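Local coordinates for B12-binding domain-containing protein (Kitasatospora setae, PDB 6WTE) that binds cobalamin and a [4Fe-4S] cluster and acts as a radical S-adenosylmethionine methylase that probably transfers methyl groups by a non-radical route, at residues P112-V125 with G151-V163. Residues are numbered along the deposited sequence; the frame is centred on the assembly and turned at random.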
loop_
_atom_site.group_PDB
_atom_site.type_symbol
_atom_site.label_atom_id
_atom_site.label_comp_id
_atom_site.label_asym_id
_atom_site.label_seq_id
_atom_site.Cartn_x
_atom_site.Cartn_y
_atom_site.Cartn_z
ATOM N N PRO A 112 -2.167 7.474 -12.227
ATOM C CA PRO A 112 -2.307 8.900 -11.894
ATOM C C PRO A 112 -2.904 9.730 -13.009
ATOM O O PRO A 112 -3.592 10.711 -12.711
ATOM C CB PRO A 112 -0.869 9.327 -11.574
ATOM C CG PRO A 112 -0.041 8.425 -12.439
ATOM C CD PRO A 112 -0.762 7.105 -12.477
ATOM N N PHE A 113 -2.657 9.394 -14.281
ATOM C CA PHE A 113 -3.276 10.159 -15.360
ATOM C C PHE A 113 -4.784 9.938 -15.389
ATOM O O PHE A 113 -5.555 10.892 -15.547
ATOM C CB PHE A 113 -2.661 9.779 -16.713
ATOM C CG PHE A 113 -1.230 10.204 -16.879
ATOM C CD1 PHE A 113 -0.206 9.476 -16.300
ATOM C CD2 PHE A 113 -0.909 11.324 -17.629
ATOM C CE1 PHE A 113 1.119 9.861 -16.464
ATOM C CE2 PHE A 113 0.411 11.711 -17.796
ATOM C CZ PHE A 113 1.424 10.980 -17.212
ATOM N N ALA A 114 -5.217 8.682 -15.256
ATOM C CA ALA A 114 -6.645 8.393 -15.208
ATOM C C ALA A 114 -7.310 9.119 -14.052
ATOM O O ALA A 114 -8.419 9.641 -14.191
ATOM C CB ALA A 114 -6.878 6.886 -15.092
ATOM N N LEU A 115 -6.647 9.165 -12.896
ATOM C CA LEU A 115 -7.277 9.766 -11.731
ATOM C C LEU A 115 -7.290 11.287 -11.815
ATOM O O LEU A 115 -8.260 11.916 -11.381
ATOM C CB LEU A 115 -6.582 9.288 -10.454
ATOM C CG LEU A 115 -6.915 7.830 -10.134
ATOM C CD1 LEU A 115 -6.278 7.395 -8.814
ATOM C CD2 LEU A 115 -8.424 7.637 -10.091
ATOM N N VAL A 116 -6.236 11.903 -12.364
ATOM C CA VAL A 116 -6.285 13.346 -12.580
ATOM C C VAL A 116 -7.504 13.703 -13.424
ATOM O O VAL A 116 -8.258 14.630 -13.104
ATOM C CB VAL A 116 -4.986 13.858 -13.231
ATOM C CG1 VAL A 116 -5.204 15.260 -13.771
ATOM C CG2 VAL A 116 -3.842 13.890 -12.229
ATOM N N GLU A 117 -7.738 12.941 -14.497
ATOM C CA GLU A 117 -8.868 13.234 -15.373
ATOM C C GLU A 117 -10.195 12.862 -14.720
ATOM O O GLU A 117 -11.176 13.609 -14.829
ATOM C CB GLU A 117 -8.684 12.512 -16.714
ATOM C CG GLU A 117 -7.384 12.892 -17.426
ATOM C CD GLU A 117 -7.323 12.413 -18.866
ATOM O OE1 GLU A 117 -8.306 11.804 -19.333
ATOM O OE2 GLU A 117 -6.280 12.628 -19.523
ATOM N N TYR A 118 -10.244 11.718 -14.028
ATOM C CA TYR A 118 -11.474 11.289 -13.362
ATOM C C TYR A 118 -11.881 12.267 -12.265
ATOM O O TYR A 118 -13.056 12.633 -12.144
ATOM C CB TYR A 118 -11.276 9.885 -12.784
ATOM C CG TYR A 118 -12.424 9.332 -11.970
ATOM C CD1 TYR A 118 -13.620 8.956 -12.572
ATOM C CD2 TYR A 118 -12.299 9.147 -10.599
ATOM C CE1 TYR A 118 -14.661 8.426 -11.827
ATOM C CE2 TYR A 118 -13.338 8.616 -9.841
ATOM C CZ TYR A 118 -14.510 8.258 -10.460
ATOM O OH TYR A 118 -15.532 7.733 -9.706
ATOM N N PHE A 119 -10.919 12.688 -11.440
ATOM C CA PHE A 119 -11.218 13.625 -10.358
ATOM C C PHE A 119 -11.472 15.035 -10.868
ATOM O O PHE A 119 -12.059 15.848 -10.142
ATOM C CB PHE A 119 -10.070 13.669 -9.353
ATOM C CG PHE A 119 -9.885 12.399 -8.563
ATOM C CD1 PHE A 119 -10.956 11.571 -8.269
ATOM C CD2 PHE A 119 -8.633 12.058 -8.091
ATOM C CE1 PHE A 119 -10.773 10.408 -7.521
ATOM C CE2 PHE A 119 -8.441 10.907 -7.355
ATOM C CZ PHE A 119 -9.518 10.079 -7.072
ATOM N N GLY A 120 -11.027 15.348 -12.081
ATOM C CA GLY A 120 -11.196 16.687 -12.611
ATOM C C GLY A 120 -10.314 17.721 -11.954
ATOM O O GLY A 120 -10.735 18.871 -11.790
ATOM N N ILE A 121 -9.100 17.344 -11.567
ATOM C CA ILE A 121 -8.215 18.221 -10.812
ATOM C C ILE A 121 -7.102 18.720 -11.726
ATOM O O ILE A 121 -6.878 18.203 -12.819
ATOM C CB ILE A 121 -7.642 17.531 -9.557
ATOM C CG1 ILE A 121 -6.825 16.285 -9.935
ATOM C CG2 ILE A 121 -8.764 17.184 -8.598
ATOM C CD1 ILE A 121 -6.186 15.553 -8.729
ATOM N N GLU A 122 -6.391 19.747 -11.254
ATOM C CA GLU A 122 -5.398 20.425 -12.077
ATOM C C GLU A 122 -4.101 19.637 -12.206
ATOM O O GLU A 122 -3.497 19.612 -13.285
ATOM C CB GLU A 122 -5.102 21.808 -11.496
ATOM C CG GLU A 122 -6.143 22.875 -11.805
ATOM C CD GLU A 122 -7.371 22.817 -10.910
ATOM O OE1 GLU A 122 -7.369 22.095 -9.889
ATOM O OE2 GLU A 122 -8.343 23.529 -11.220
ATOM N N TYR A 123 -3.639 19.009 -11.124
ATOM C CA TYR A 123 -2.287 18.474 -11.092
ATOM C C TYR A 123 -2.265 17.108 -10.433
ATOM O O TYR A 123 -3.109 16.780 -9.597
ATOM C CB TYR A 123 -1.317 19.404 -10.349
ATOM C CG TYR A 123 -1.327 20.801 -10.899
ATOM C CD1 TYR A 123 -0.904 21.051 -12.196
ATOM C CD2 TYR A 123 -1.771 21.867 -10.127
ATOM C CE1 TYR A 123 -0.918 22.333 -12.717
ATOM C CE2 TYR A 123 -1.789 23.149 -10.636
ATOM C CZ TYR A 123 -1.365 23.376 -11.931
ATOM O OH TYR A 123 -1.382 24.650 -12.445
ATOM N N GLY A 124 -1.251 16.334 -10.799
ATOM C CA GLY A 124 -1.017 15.049 -10.173
ATOM C C GLY A 124 0.466 14.765 -10.057
ATOM O O GLY A 124 1.291 15.304 -10.798
ATOM N N VAL A 125 0.799 13.900 -9.100
ATOM C CA VAL A 125 2.177 13.485 -8.871
ATOM C C VAL A 125 2.215 11.969 -8.787
ATOM O O VAL A 125 1.390 11.361 -8.095
ATOM C CB VAL A 125 2.765 14.108 -7.588
ATOM C CG1 VAL A 125 4.162 13.577 -7.342
ATOM C CG2 VAL A 125 2.792 15.635 -7.702
ATOM N N GLY A 151 8.398 16.241 -13.613
ATOM C CA GLY A 151 7.571 15.158 -13.128
ATOM C C GLY A 151 6.100 15.485 -12.985
ATOM O O GLY A 151 5.284 14.561 -12.868
ATOM N N LEU A 152 5.733 16.764 -12.994
ATOM C CA LEU A 152 4.361 17.147 -12.690
ATOM C C LEU A 152 3.405 16.714 -13.795
ATOM O O LEU A 152 3.633 17.001 -14.974
ATOM C CB LEU A 152 4.274 18.661 -12.493
ATOM C CG LEU A 152 2.902 19.170 -12.067
ATOM C CD1 LEU A 152 2.546 18.639 -10.664
ATOM C CD2 LEU A 152 2.872 20.697 -12.117
ATOM N N ILE A 153 2.319 16.042 -13.410
ATOM C CA ILE A 153 1.217 15.759 -14.328
ATOM C C ILE A 153 0.260 16.943 -14.300
ATOM O O ILE A 153 -0.161 17.385 -13.223
ATOM C CB ILE A 153 0.495 14.456 -13.941
ATOM C CG1 ILE A 153 1.465 13.273 -13.969
ATOM C CG2 ILE A 153 -0.700 14.200 -14.856
ATOM C CD1 ILE A 153 0.865 11.993 -13.435
ATOM N N ARG A 154 -0.081 17.464 -15.482
ATOM C CA ARG A 154 -0.941 18.632 -15.604
ATOM C C ARG A 154 -2.157 18.289 -16.452
ATOM O O ARG A 154 -2.024 17.768 -17.564
ATOM C CB ARG A 154 -0.180 19.821 -16.199
ATOM C CG ARG A 154 1.082 20.148 -15.413
ATOM C CD ARG A 154 1.701 21.478 -15.811
ATOM N NE ARG A 154 1.612 21.782 -17.230
ATOM C CZ ARG A 154 1.654 23.013 -17.725
ATOM N NH1 ARG A 154 1.770 24.057 -16.908
ATOM N NH2 ARG A 154 1.574 23.208 -19.030
ATOM N N ASN A 155 -3.336 18.583 -15.923
ATOM C CA ASN A 155 -4.590 18.292 -16.615
ATOM C C ASN A 155 -4.859 19.391 -17.630
ATOM O O ASN A 155 -5.292 20.491 -17.272
ATOM C CB ASN A 155 -5.736 18.184 -15.620
ATOM C CG ASN A 155 -6.937 17.450 -16.182
ATOM O OD1 ASN A 155 -6.940 17.040 -17.341
ATOM N ND2 ASN A 155 -7.965 17.275 -15.357
ATOM N N THR A 156 -4.584 19.117 -18.898
ATOM C CA THR A 156 -4.912 20.088 -19.931
ATOM C C THR A 156 -6.325 19.845 -20.452
ATOM O O THR A 156 -6.982 18.857 -20.122
ATOM C CB THR A 156 -3.918 20.022 -21.086
ATOM O OG1 THR A 156 -4.268 18.932 -21.944
ATOM C CG2 THR A 156 -2.506 19.820 -20.564
ATOM N N GLU A 157 -6.779 20.743 -21.327
ATOM C CA GLU A 157 -8.114 20.587 -21.888
ATOM C C GLU A 157 -8.246 19.329 -22.737
ATOM O O GLU A 157 -9.360 18.825 -22.913
ATOM C CB GLU A 157 -8.471 21.825 -22.710
ATOM C CG GLU A 157 -8.576 23.082 -21.871
ATOM C CD GLU A 157 -9.087 24.269 -22.662
ATOM O OE1 GLU A 157 -8.257 25.001 -23.244
ATOM O OE2 GLU A 157 -10.319 24.462 -22.706
ATOM N N ARG A 158 -7.141 18.796 -23.253
ATOM C CA ARG A 158 -7.180 17.591 -24.068
ATOM C C ARG A 158 -6.729 16.356 -23.298
ATOM O O ARG A 158 -6.572 15.286 -23.895
ATOM C CB ARG A 158 -6.325 17.771 -25.322
ATOM C CG ARG A 158 -4.855 17.972 -25.040
ATOM C CD ARG A 158 -4.031 17.931 -26.316
ATOM N NE ARG A 158 -2.661 17.499 -26.055
ATOM C CZ ARG A 158 -1.708 18.287 -25.567
ATOM N NH1 ARG A 158 -0.490 17.805 -25.359
ATOM N NH2 ARG A 158 -1.976 19.555 -25.276
ATOM N N GLY A 159 -6.523 16.484 -21.994
ATOM C CA GLY A 159 -6.154 15.382 -21.132
ATOM C C GLY A 159 -4.894 15.679 -20.351
ATOM O O GLY A 159 -4.248 16.712 -20.518
ATOM N N ALA A 160 -4.532 14.724 -19.491
ATOM C CA ALA A 160 -3.383 14.888 -18.614
ATOM C C ALA A 160 -2.086 14.637 -19.372
ATOM O O ALA A 160 -1.965 13.650 -20.106
ATOM C CB ALA A 160 -3.484 13.948 -17.410
ATOM N N VAL A 161 -1.116 15.530 -19.185
ATOM C CA VAL A 161 0.189 15.461 -19.832
ATOM C C VAL A 161 1.256 15.736 -18.780
ATOM O O VAL A 161 1.083 16.617 -17.931
ATOM C CB VAL A 161 0.304 16.471 -20.993
ATOM C CG1 VAL A 161 1.657 16.344 -21.682
ATOM C CG2 VAL A 161 -0.837 16.283 -21.988
ATOM N N ARG A 162 2.354 14.985 -18.827
ATOM C CA ARG A 162 3.382 15.070 -17.796
ATOM C C ARG A 162 4.596 15.865 -18.271
ATOM O O ARG A 162 5.063 15.695 -19.400
ATOM C CB ARG A 162 3.822 13.669 -17.369
ATOM C CG ARG A 162 4.728 13.638 -16.162
ATOM C CD ARG A 162 4.971 12.189 -15.772
ATOM N NE ARG A 162 5.924 12.024 -14.681
ATOM C CZ ARG A 162 7.131 11.490 -14.829
ATOM N NH1 ARG A 162 7.536 11.090 -16.029
ATOM N NH2 ARG A 162 7.931 11.355 -13.777
ATOM N N VAL A 163 5.093 16.737 -17.401
ATOM C CA VAL A 163 6.393 17.385 -17.618
ATOM C C VAL A 163 7.499 16.361 -17.378
ATOM O O VAL A 163 7.495 15.689 -16.330
ATOM C CB VAL A 163 6.551 18.584 -16.680
ATOM C CG1 VAL A 163 7.872 19.293 -16.944
ATOM C CG2 VAL A 163 5.360 19.552 -16.802
HETATM O O HOH W 1 -10.663 16.136 -16.059
HETATM O O HOH W 2 -3.617 11.156 -20.121
#
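E117, in the last turn of helix 112-119, accepts the backbone N-H of A160 on OE2 (N to OE2 2.7 Å) in a nearly straight bond, 167° at the hydrogen. The donor meets the anti side of the carboxylate, and a water bridges the same OE2 to the carbonyl O of A160, so the chain of the outermost strand 159-162 is gripped at two points. Glutamate has the length for this, its chain extended beyond CG. N155 works at the helix's C-terminal end: its ND2 gives one hydrogen to I121 O at 2.9 Å, with I121 O almost in the plane of the N155 amide, and a second to a water held by E117 O. The CG of N155 stands opposite its backbone N (chi1 -161°), which brings the amide to I121 O, just past the Schellman turn that closes the helix at G120, with CB against V116 CG1. Backbone bonds continue the pairing: N155 N to E122 O, then G124 and I153 joined in both directions. Strand 123-124 lies parallel to 101-104 on one side and antiparallel to 153-156 on the other; 153-156 and 159-162 form a hairpin that extends the Rossmann-like sheet of the B12-binding domain; V125, just beyond, touches the cobalamin. G124 suits its place because V116 CG2 lies so close that a beta carbon there would collide with it. Branched I153 fills the space between sheet and helix, its CD1 over one face of the F113 ring, 4.0 Å from the centroid, and also against P112 CB. The ring's edge meets A160 O and R162 CB, with R162 CB 3.6 Å from F113 CZ, while the guanidinium of R162 reaches E185. A160, small enough to lie under the helix, touches F113 CD2. On the face that carries Y123 and R154, R154 CG runs beside the Y123 ring edge. L152 CD2 packs at 3.8 Å from Y123 CD1.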